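Local coordinates for protein C alpha-dehydrogenase (Sphingobium sp. SYK-6, PDB 4YAG) that binds NADH as a short-chain dehydrogenase/reductase and probably oxidises an alcohol of lignin-derived aryl ethers at its alpha carbon, with NAD(+) as hydride acceptor, at residues 192-195 with 196-199; 210-213 with 214-217; 261-264 with 265-268. All coordinates share one frame; numbering follows the deposited sequence.

Contact 1 of 3, residues 192-195 with 196-199. With NAI (1,4-dihydronicotinamide adenine dinucleotide), chain C.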
ATOM      1  N   LYS A 192      -3.113 -21.879 -11.235  1.00 15.95           N
ATOM      2  CA  LYS A 192      -4.454 -22.466 -11.167  1.00 15.78           C
ATOM      3  C   LYS A 192      -5.018 -22.315  -9.762  1.00 15.37           C
ATOM      4  O   LYS A 192      -4.406 -22.732  -8.791  1.00 18.33           O
ATOM      5  CB  LYS A 192      -4.428 -23.950 -11.522  1.00 19.23           C
ATOM      6  CG  LYS A 192      -4.022 -24.254 -12.936  1.00 19.36           C
ATOM      7  CD  LYS A 192      -4.113 -25.756 -13.208  1.00 24.22           C
ATOM      8  CE  LYS A 192      -3.622 -26.108 -14.600  1.00 27.16           C
ATOM      9  NZ  LYS A 192      -3.470 -27.577 -14.774  1.00 44.16           N
ATOM     10  N   SER A 193      -6.197 -21.726  -9.656  1.00 14.74           N
ATOM     11  CA  SER A 193      -6.805 -21.473  -8.361  1.00 14.26           C
ATOM     12  C   SER A 193      -8.282 -21.174  -8.527  1.00 15.31           C
ATOM     13  O   SER A 193      -8.824 -21.303  -9.623  1.00 17.04           O
ATOM     14  CB  SER A 193      -6.118 -20.316  -7.650  1.00 14.78           C
ATOM     15  OG  SER A 193      -6.579 -19.062  -8.155  1.00 13.17           O
ATOM     16  N   ARG A 194      -8.922 -20.749  -7.443  1.00 14.88           N
ATOM     17  CA  ARG A 194     -10.331 -20.394  -7.490  1.00 13.82           C
ATOM     18  C   ARG A 194     -10.563 -18.908  -7.206  1.00 15.40           C
ATOM     19  O   ARG A 194     -11.643 -18.523  -6.754  1.00 15.45           O
ATOM     20  CB  ARG A 194     -11.129 -21.273  -6.524  1.00 14.90           C
ATOM     21  CG  ARG A 194     -11.209 -22.697  -7.024  1.00 15.56           C
ATOM     22  CD  ARG A 194     -12.129 -23.584  -6.189  1.00 18.58           C
ATOM     23  NE  ARG A 194     -11.478 -23.999  -4.951  1.00 19.43           N
ATOM     24  CZ  ARG A 194     -12.011 -24.875  -4.098  1.00 20.69           C
ATOM     25  NH1 ARG A 194     -13.212 -25.375  -4.345  1.00 20.87           N
ATOM     26  NH2 ARG A 194     -11.365 -25.223  -2.994  1.00 21.55           N
ATOM     27  N   ILE A 195      -9.562 -18.078  -7.504  1.00 13.64           N
ATOM     28  CA  ILE A 195      -9.647 -16.654  -7.220  1.00 14.34           C
ATOM     29  C   ILE A 195     -10.755 -15.995  -8.048  1.00 14.99           C
ATOM     30  O   ILE A 195     -11.231 -14.905  -7.717  1.00 14.85           O
ATOM     31  CB  ILE A 195      -8.286 -15.949  -7.378  1.00 15.30           C
ATOM     32  CG1 ILE A 195      -8.365 -14.561  -6.744  1.00 17.62           C
ATOM     33  CG2 ILE A 195      -7.853 -15.893  -8.844  1.00 16.96           C
ATOM     34  CD1 ILE A 195      -7.072 -14.078  -6.165  1.00 28.22           C
ATOM     35  N   HIS A 196     -11.198 -16.673  -9.097  1.00 16.00           N
ATOM     36  CA  HIS A 196     -12.319 -16.172  -9.876  1.00 16.04           C
ATOM     37  C   HIS A 196     -13.631 -16.205  -9.091  1.00 17.23           C
ATOM     38  O   HIS A 196     -14.634 -15.641  -9.534  1.00 15.04           O
ATOM     39  CB  HIS A 196     -12.468 -16.957 -11.174  1.00 16.58           C
ATOM     40  CG  HIS A 196     -12.703 -18.415 -10.972  1.00 18.38           C
ATOM     41  ND1 HIS A 196     -11.688 -19.298 -10.676  1.00 20.88           N
ATOM     42  CD2 HIS A 196     -13.838 -19.151 -11.037  1.00 22.86           C
ATOM     43  CE1 HIS A 196     -12.189 -20.515 -10.553  1.00 23.26           C
ATOM     44  NE2 HIS A 196     -13.491 -20.454 -10.766  1.00 24.49           N
ATOM     45  N   GLU A 197     -13.625 -16.844  -7.925  1.00 17.49           N
ATOM     46  CA  GLU A 197     -14.801 -16.841  -7.054  1.00 16.54           C
ATOM     47  C   GLU A 197     -14.745 -15.665  -6.071  1.00 14.01           C
ATOM     48  O   GLU A 197     -15.477 -15.650  -5.092  1.00 15.49           O
ATOM     49  CB  GLU A 197     -14.913 -18.161  -6.261  1.00 16.00           C
ATOM     50  CG  GLU A 197     -14.956 -19.415  -7.101  1.00 17.89           C
ATOM     51  CD  GLU A 197     -15.033 -20.706  -6.278  1.00 17.93           C
ATOM     52  OE1 GLU A 197     -14.781 -20.672  -5.054  1.00 21.09           O
ATOM     53  OE2 GLU A 197     -15.325 -21.758  -6.870  1.00 22.76           O
ATOM     54  N   SER A 198     -13.888 -14.674  -6.331  1.00 13.46           N
ATOM     55  CA  SER A 198     -13.709 -13.542  -5.418  1.00 13.27           C
ATOM     56  C   SER A 198     -15.003 -12.842  -5.014  1.00 14.54           C
ATOM     57  O   SER A 198     -15.153 -12.414  -3.871  1.00 16.41           O
ATOM     58  CB  SER A 198     -12.744 -12.517  -6.017  1.00 13.67           C
ATOM     59  OG  SER A 198     -11.401 -12.940  -5.880  1.00 15.00           O
ATOM     60  N   GLY A 199     -15.950 -12.731  -5.932  1.00 15.85           N
ATOM     61  CA  GLY A 199     -17.226 -12.120  -5.607  1.00 15.89           C
ATOM     62  C   GLY A 199     -17.923 -12.805  -4.441  1.00 17.57           C
ATOM     63  O   GLY A 199     -18.487 -12.138  -3.570  1.00 20.60           O
TER
HETATM   64  PA  NAI C 500      -8.083 -18.876  -4.193  1.00 12.26           P
HETATM   65  O1A NAI C 500      -9.367 -18.094  -4.201  1.00 13.07           O
HETATM   66  O2A NAI C 500      -8.107 -20.242  -4.849  1.00 12.85           O
HETATM   67  O5B NAI C 500      -7.553 -19.037  -2.721  1.00 12.03           O
HETATM   68  C5B NAI C 500      -7.706 -17.986  -1.812  1.00 11.14           C
HETATM   69  C4B NAI C 500      -8.443 -18.478  -0.630  1.00 10.90           C
HETATM   70  O4B NAI C 500      -8.424 -17.347   0.299  1.00 10.80           O
HETATM   71  C3B NAI C 500      -9.836 -18.877  -0.845  1.00 10.83           C
HETATM   72  O3B NAI C 500     -10.115 -20.192  -0.321  1.00 13.10           O
HETATM   73  C2B NAI C 500     -10.620 -17.839  -0.207  1.00 11.93           C
HETATM   74  O2B NAI C 500     -11.889 -18.289   0.291  1.00 14.03           O
HETATM   75  C1B NAI C 500      -9.750 -17.295   0.836  1.00 10.04           C
HETATM   76  N9A NAI C 500     -10.087 -15.955   1.237  1.00 10.64           N
HETATM   77  C8A NAI C 500     -10.460 -14.891   0.443  1.00 12.31           C
HETATM   78  N7A NAI C 500     -10.745 -13.824   1.202  1.00 12.13           N
HETATM   79  C5A NAI C 500     -10.552 -14.156   2.518  1.00 10.98           C
HETATM   80  C6A NAI C 500     -10.678 -13.505   3.747  1.00 10.46           C
HETATM   81  N6A NAI C 500     -11.165 -12.191   3.791  1.00 10.89           N
HETATM   82  N1A NAI C 500     -10.390 -14.163   4.899  1.00  9.69           N
HETATM   83  C2A NAI C 500      -9.980 -15.453   4.863  1.00 10.71           C
HETATM   84  N3A NAI C 500      -9.845 -16.127   3.711  1.00  9.74           N
HETATM   85  C4A NAI C 500     -10.128 -15.514   2.539  1.00 10.25           C
HETATM   86  O3  NAI C 500      -7.069 -17.936  -4.970  1.00 11.66           O
HETATM   87  PN  NAI C 500      -5.458 -17.914  -5.008  1.00 11.74           P
HETATM   88  O1N NAI C 500      -4.838 -19.202  -4.485  1.00 11.47           O
HETATM   89  O2N NAI C 500      -5.118 -17.604  -6.444  1.00 13.42           O
HETATM   90  O5D NAI C 500      -5.088 -16.683  -4.042  1.00 10.97           O
HETATM   91  C5D NAI C 500      -4.030 -16.759  -3.083  1.00  9.61           C
HETATM   92  C4D NAI C 500      -3.199 -15.530  -3.154  1.00 11.22           C
HETATM   93  O4D NAI C 500      -2.413 -15.578  -4.400  1.00 11.28           O
HETATM   94  C3D NAI C 500      -3.960 -14.278  -3.189  1.00 10.66           C
HETATM   95  O3D NAI C 500      -3.363 -13.339  -2.271  1.00 11.52           O
HETATM   96  C2D NAI C 500      -3.854 -13.792  -4.563  1.00 11.62           C
HETATM   97  O2D NAI C 500      -3.971 -12.365  -4.619  1.00 12.45           O
HETATM   98  C1D NAI C 500      -2.535 -14.227  -4.986  1.00  9.62           C
HETATM   99  N1N NAI C 500      -2.227 -14.350  -6.362  1.00 11.56           N
HETATM  100  C2N NAI C 500      -2.786 -15.298  -7.186  1.00 11.72           C
HETATM  101  C3N NAI C 500      -2.400 -15.365  -8.515  1.00 13.40           C
HETATM  102  C7N NAI C 500      -2.987 -16.385  -9.429  1.00 14.73           C
HETATM  103  O7N NAI C 500      -2.768 -16.375 -10.660  1.00 15.48           O
HETATM  104  N7N NAI C 500      -3.764 -17.462  -8.820  1.00 14.12           N
HETATM  105  C4N NAI C 500      -1.452 -14.503  -9.040  1.00 15.07           C
HETATM  106  C5N NAI C 500      -0.860 -13.592  -8.185  1.00 14.07           C
HETATM  107  C6N NAI C 500      -1.235 -13.528  -6.868  1.00 13.89           C
HETATM  108  O   HOH W   1      -9.155 -18.486 -11.467  1.00 24.51           O
HETATM  109  O   HOH W   2     -15.420 -23.884  -5.203  1.00 30.33           O
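Ile195 O is gripped twice by Ser198, whose OG donates to it over 2.7 Å in the carbonyl plane while its N reaches it from above that plane, 56° out. This tight turn belongs to the loop after strand 181-187 of the Rossmann fold, which in short-chain dehydrogenases wraps the cofactor pyrophosphate, and it leads into helix 198-201. Glu197 N closes the neighbouring turn on Arg194 O at 2.8 Å. Upstream, Ser193 OG accepts from Ile195 N in an ST turn and donates to NAI O2N at 2.7 Å; Arg194 N holds NAI O2A, so this loop gives one hydrogen bond to each phosphate. Ile195 points its CG1 branch anti to the backbone N (chi1 -166°), which carries CD1 to 3.6 Å from NAI C2D and lays CG1 beside Ser198 OG. Cutting this side chain back to an alanine would probably leave the nicotinamide ribose without its apolar neighbour CD1 and strip the carbon cover from beside Ser198 OG. Arg194 and Glu197 extend alongside each other in one direction, their guanidinium and carboxylate planes 51° apart; their charges pair mainly with Glu44 and Arg38, and a water links Glu197 OE2 to NH1 of Arg194, weakly at that end. The His196 ring has Glu197 CG over one face and, at its edge in plane, Ser193 O, 3.6 Å from His196 CE1.

Contact 2 of 3, residues 210-213 with 214-217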
ATOM      1  N   SER A 210     -20.903  -1.335  -3.596  1.00 18.35           N
ATOM      2  CA  SER A 210     -19.859  -1.701  -4.548  1.00 16.90           C
ATOM      3  C   SER A 210     -20.283  -1.294  -5.950  1.00 16.49           C
ATOM      4  O   SER A 210     -21.477  -1.310  -6.288  1.00 18.48           O
ATOM      5  CB  SER A 210     -19.610  -3.207  -4.513  1.00 18.62           C
ATOM      6  OG  SER A 210     -18.742  -3.616  -5.557  1.00 18.07           O
ATOM      7  N   GLY A 211     -19.315  -0.920  -6.773  1.00 19.35           N
ATOM      8  CA  GLY A 211     -19.608  -0.655  -8.164  1.00 18.69           C
ATOM      9  C   GLY A 211     -19.207  -1.766  -9.118  1.00 19.75           C
ATOM     10  O   GLY A 211     -19.321  -1.597 -10.323  1.00 23.06           O
ATOM     11  N   LEU A 212     -18.757  -2.900  -8.582  1.00 19.15           N
ATOM     12  CA  LEU A 212     -18.103  -3.924  -9.396  1.00 17.51           C
ATOM     13  C   LEU A 212     -18.818  -5.281  -9.376  1.00 20.47           C
ATOM     14  O   LEU A 212     -18.236  -6.291  -9.752  1.00 21.31           O
ATOM     15  CB  LEU A 212     -16.658  -4.113  -8.914  1.00 21.68           C
ATOM     16  CG  LEU A 212     -15.798  -2.863  -9.059  1.00 21.37           C
ATOM     17  CD1 LEU A 212     -14.412  -3.076  -8.491  1.00 26.81           C
ATOM     18  CD2 LEU A 212     -15.728  -2.411 -10.519  1.00 25.09           C
ATOM     19  N   ALA A 213     -20.070  -5.322  -8.948  1.00 21.77           N
ATOM     20  CA  ALA A 213     -20.784  -6.594  -8.908  1.00 21.61           C
ATOM     21  C   ALA A 213     -20.818  -7.243 -10.289  1.00 22.51           C
ATOM     22  O   ALA A 213     -20.662  -8.457 -10.410  1.00 21.18           O
ATOM     23  CB  ALA A 213     -22.185  -6.404  -8.378  1.00 23.35           C
ATOM     24  N   GLU A 214     -21.019  -6.439 -11.330  1.00 24.93           N
ATOM     25  CA  GLU A 214     -21.104  -6.979 -12.682  1.00 24.86           C
ATOM     26  C   GLU A 214     -19.775  -7.609 -13.080  1.00 21.95           C
ATOM     27  O   GLU A 214     -19.742  -8.692 -13.685  1.00 22.07           O
ATOM     28  CB  GLU A 214     -21.522  -5.897 -13.687  1.00 31.89           C
ATOM     29  CG  GLU A 214     -21.624  -6.399 -15.120  1.00 40.55           C
ATOM     30  CD  GLU A 214     -22.101  -5.325 -16.099  1.00 55.42           C
ATOM     31  OE1 GLU A 214     -22.503  -4.223 -15.651  1.00 52.93           O
ATOM     32  OE2 GLU A 214     -22.069  -5.592 -17.324  1.00 57.15           O
ATOM     33  N   THR A 215     -18.680  -6.953 -12.717  1.00 20.70           N
ATOM     34  CA  THR A 215     -17.360  -7.476 -13.017  1.00 16.97           C
ATOM     35  C   THR A 215     -17.135  -8.795 -12.286  1.00 20.09           C
ATOM     36  O   THR A 215     -16.598  -9.743 -12.855  1.00 18.87           O
ATOM     37  CB  THR A 215     -16.262  -6.463 -12.664  1.00 18.96           C
ATOM     38  OG1 THR A 215     -16.421  -5.313 -13.511  1.00 23.88           O
ATOM     39  CG2 THR A 215     -14.898  -7.057 -12.894  1.00 20.22           C
ATOM     40  N   GLU A 216     -17.551  -8.855 -11.026  1.00 20.30           N
ATOM     41  CA  GLU A 216     -17.390 -10.077 -10.238  1.00 19.16           C
ATOM     42  C   GLU A 216     -18.193 -11.227 -10.818  1.00 18.50           C
ATOM     43  O   GLU A 216     -17.754 -12.391 -10.795  1.00 19.05           O
ATOM     44  CB  GLU A 216     -17.815  -9.828  -8.785  1.00 20.40           C
ATOM     45  CG  GLU A 216     -16.871  -8.921  -8.028  1.00 18.60           C
ATOM     46  CD  GLU A 216     -17.325  -8.633  -6.612  1.00 20.65           C
ATOM     47  OE1 GLU A 216     -18.545  -8.657  -6.364  1.00 19.52           O
ATOM     48  OE2 GLU A 216     -16.451  -8.405  -5.736  1.00 20.66           O
ATOM     49  N   GLN A 217     -19.379 -10.930 -11.334  1.00 16.91           N
ATOM     50  CA  GLN A 217     -20.201 -11.994 -11.918  1.00 17.81           C
ATOM     51  C   GLN A 217     -19.570 -12.518 -13.209  1.00 23.16           C
ATOM     52  O   GLN A 217     -19.651 -13.708 -13.496  1.00 24.78           O
ATOM     53  CB  GLN A 217     -21.619 -11.507 -12.151  1.00 24.62           C
ATOM     54  CG  GLN A 217     -22.371 -11.240 -10.865  1.00 33.58           C
ATOM     55  CD  GLN A 217     -23.591 -10.367 -11.086  1.00 47.41           C
ATOM     56  OE1 GLN A 217     -24.073 -10.236 -12.212  1.00 55.23           O
ATOM     57  NE2 GLN A 217     -24.088  -9.753 -10.014  1.00 45.69           N
TER
HETATM   58  O   HOH W   3     -19.639  -6.217  -5.533  1.00 21.69           O
HETATM   59  O   HOH W   4     -21.221  -3.490 -11.483  1.00 33.23           O
HETATM   60  O   HOH W   5     -18.348  -3.680 -12.804  1.00 33.86           O
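The N-terminus of helix 213-219, with Leu212 at the N-cap position and an ST turn just ahead of it, joins loop residues 210-212 to the first turn of the helix. Ser210 OG accepts from Leu212 N at 3.1 Å in that ST turn. The first helical bonds follow: Glu216 N donates to Leu212 O and Gln217 N to Ala213 O, each at 2.9 Å. Glu216 has CG beside its own backbone N (chi1 -70°), and the extended chain passes Leu212 O at 3.4 Å from CG on its way back toward the loop. There a water donates to both Glu216 OE1 and Ser210 OG, while OE2 pairs with Arg202. Asp107 of helix 105-133 holds the loop through Ser210 OG and Gly211 N, and Leu212 packs on Pro99. On the exposed side, the Gln217 chain runs alongside Ala213 and brings NE2 to 4.2 Å from Ala213 CB. Two more waters bridge the turn from Gly211 O: one donates to it and accepts from Glu214 N, the other, weakly bound to Gly211 O, lies 2.6 Å from Thr215 OG1.

Contact 3 of 3, residues 261-264 with 265-268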
ATOM      1  N   ALA A 261      11.933  -2.364 -17.661  1.00 15.61           N
ATOM      2  CA  ALA A 261      11.612  -1.082 -18.277  1.00 17.14           C
ATOM      3  C   ALA A 261      11.067  -0.109 -17.230  1.00 16.39           C
ATOM      4  O   ALA A 261      11.374   1.074 -17.264  1.00 18.20           O
ATOM      5  CB  ALA A 261      10.609  -1.257 -19.435  1.00 18.02           C
ATOM      6  N   ARG A 262      10.241  -0.603 -16.312  1.00 12.72           N
ATOM      7  CA  ARG A 262       9.755   0.206 -15.187  1.00 11.53           C
ATOM      8  C   ARG A 262      10.925   0.687 -14.322  1.00 14.85           C
ATOM      9  O   ARG A 262      11.036   1.874 -13.987  1.00 15.33           O
ATOM     10  CB  ARG A 262       8.782  -0.604 -14.322  1.00 12.51           C
ATOM     11  CG  ARG A 262       8.194   0.187 -13.176  1.00 13.24           C
ATOM     12  CD  ARG A 262       7.477  -0.658 -12.151  1.00 13.40           C
ATOM     13  NE  ARG A 262       7.100   0.209 -11.052  1.00 12.71           N
ATOM     14  CZ  ARG A 262       7.105  -0.112  -9.771  1.00 12.38           C
ATOM     15  NH1 ARG A 262       7.386  -1.344  -9.371  1.00 12.89           N
ATOM     16  NH2 ARG A 262       6.795   0.821  -8.882  1.00 12.51           N
ATOM     17  N   PHE A 263      11.782  -0.250 -13.948  1.00 14.78           N
ATOM     18  CA  PHE A 263      12.934   0.061 -13.105  1.00 17.05           C
ATOM     19  C   PHE A 263      13.838   1.098 -13.780  1.00 18.64           C
ATOM     20  O   PHE A 263      14.307   2.042 -13.151  1.00 18.07           O
ATOM     21  CB  PHE A 263      13.731  -1.209 -12.816  1.00 16.21           C
ATOM     22  CG  PHE A 263      12.974  -2.249 -12.035  1.00 16.05           C
ATOM     23  CD1 PHE A 263      11.866  -1.912 -11.261  1.00 14.49           C
ATOM     24  CD2 PHE A 263      13.398  -3.571 -12.032  1.00 18.12           C
ATOM     25  CE1 PHE A 263      11.181  -2.884 -10.553  1.00 16.17           C
ATOM     26  CE2 PHE A 263      12.729  -4.531 -11.314  1.00 17.95           C
ATOM     27  CZ  PHE A 263      11.629  -4.194 -10.578  1.00 14.81           C
ATOM     28  N   GLN A 264      14.097   0.932 -15.070  1.00 16.23           N
ATOM     29  CA  GLN A 264      14.880   1.940 -15.778  1.00 18.76           C
ATOM     30  C   GLN A 264      14.234   3.310 -15.785  1.00 18.10           C
ATOM     31  O   GLN A 264      14.924   4.313 -15.644  1.00 20.29           O
ATOM     32  CB  GLN A 264      15.168   1.475 -17.196  1.00 27.49           C
ATOM     33  CG  GLN A 264      16.186   0.371 -17.197  1.00 41.93           C
ATOM     34  CD  GLN A 264      17.516   0.849 -16.629  1.00 43.76           C
ATOM     35  OE1 GLN A 264      17.985   1.929 -16.968  1.00 38.97           O
ATOM     36  NE2 GLN A 264      18.104   0.061 -15.726  1.00 43.85           N
ATOM     37  N   ALA A 265      12.918   3.375 -15.962  1.00 15.46           N
ATOM     38  CA  ALA A 265      12.228   4.650 -15.944  1.00 14.82           C
ATOM     39  C   ALA A 265      12.328   5.307 -14.560  1.00 16.86           C
ATOM     40  O   ALA A 265      12.542   6.518 -14.449  1.00 18.14           O
ATOM     41  CB  ALA A 265      10.778   4.506 -16.387  1.00 16.93           C
ATOM     42  N   LEU A 266      12.221   4.501 -13.509  1.00 16.83           N
ATOM     43  CA  LEU A 266      12.408   5.010 -12.153  1.00 13.79           C
ATOM     44  C   LEU A 266      13.831   5.544 -11.962  1.00 15.52           C
ATOM     45  O   LEU A 266      14.036   6.643 -11.460  1.00 17.04           O
ATOM     46  CB  LEU A 266      12.077   3.916 -11.124  1.00 13.41           C
ATOM     47  CG  LEU A 266      10.594   3.531 -11.021  1.00 13.15           C
ATOM     48  CD1 LEU A 266      10.414   2.197 -10.345  1.00 14.06           C
ATOM     49  CD2 LEU A 266       9.816   4.614 -10.292  1.00 13.54           C
ATOM     50  N   LEU A 267      14.826   4.764 -12.359  1.00 15.34           N
ATOM     51  CA  LEU A 267      16.211   5.225 -12.226  1.00 19.52           C
ATOM     52  C   LEU A 267      16.460   6.469 -13.064  1.00 18.41           C
ATOM     53  O   LEU A 267      17.145   7.401 -12.617  1.00 21.40           O
ATOM     54  CB  LEU A 267      17.174   4.100 -12.609  1.00 18.29           C
ATOM     55  CG  LEU A 267      17.074   2.867 -11.705  1.00 21.05           C
ATOM     56  CD1 LEU A 267      17.879   1.719 -12.280  1.00 26.11           C
ATOM     57  CD2 LEU A 267      17.548   3.183 -10.290  1.00 24.81           C
ATOM     58  N   ASP A 268      15.921   6.499 -14.279  1.00 19.37           N
ATOM     59  CA  ASP A 268      16.099   7.666 -15.150  1.00 20.28           C
ATOM     60  C   ASP A 268      15.561   8.967 -14.557  1.00 20.59           C
ATOM     61  O   ASP A 268      16.015  10.052 -14.944  1.00 22.50           O
ATOM     62  CB  ASP A 268      15.425   7.462 -16.504  1.00 24.35           C
ATOM     63  CG  ASP A 268      16.159   6.480 -17.387  1.00 30.04           C
ATOM     64  OD1 ASP A 268      17.280   6.050 -17.028  1.00 29.62           O
ATOM     65  OD2 ASP A 268      15.599   6.140 -18.449  1.00 34.73           O
TER
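The Arg262 guanidinium carries Leu266 CD1 over one face, 3.7 Å from the guanidinium plane and displaced toward its outer edge, and the Phe263 ring meets the same methyl at its edge, 4.5 Å from CD1 to CD1. All three belong to the C-terminal helix 256-268, part of the dimer interface of this short-chain dehydrogenase. Arg262 stretches out with CG anti to its backbone N (chi1 -177°) and an extended chain as far as NE, and Leu266, one turn on, crosses it obliquely, with CD1 3.9 Å from Arg262 NE. The methyl thus sits beside a charged group whose own bonds lie outside the helix: NE pairs with Glu170 of the second subunit, and NH1 donates to Leu148 O. Phe263 stacks on Phe263 of that subunit, and Leu266 packs on Tyr248 there. Regular i to i+4 bonds hold the backbone, Leu266 N to Arg262 O at 2.9 Å and Leu267 N to Phe263 O likewise. Farther round, Gln264 bends at chi2 (-62°), bringing NE2 to 3.8 Å from Leu267 CD1. Its amide plane and the Asp268 carboxylate plane stand 77° apart. Asp268 folds back over the last turn: its N bonds to Gln264 O at 2.8 Å, and its carboxylate carbon CG lies 3.0 Å from that same oxygen.

Contacts 1, 2 and 3 follow in series along the C-terminal half of the chain, moving from cofactor to dimer interface. Contact 1 touches the bound NADH itself. Contact 2 has its centre about 14 Å from that of contact 1 and meets it directly: Gly199 CA packs 3.6 Å from Glu216 CD, which brings the consecutive helices 198-201 and 213-219 into contact. The Glu216 side chain remains about 10 Å from the cofactor, and that of Leu212 about 9 Å from the side chain of Tyr158. Contact 3 stands apart, with its nearest atoms about 20 Å from contact 1 and about 22 Å from contact 2, facing the second subunit.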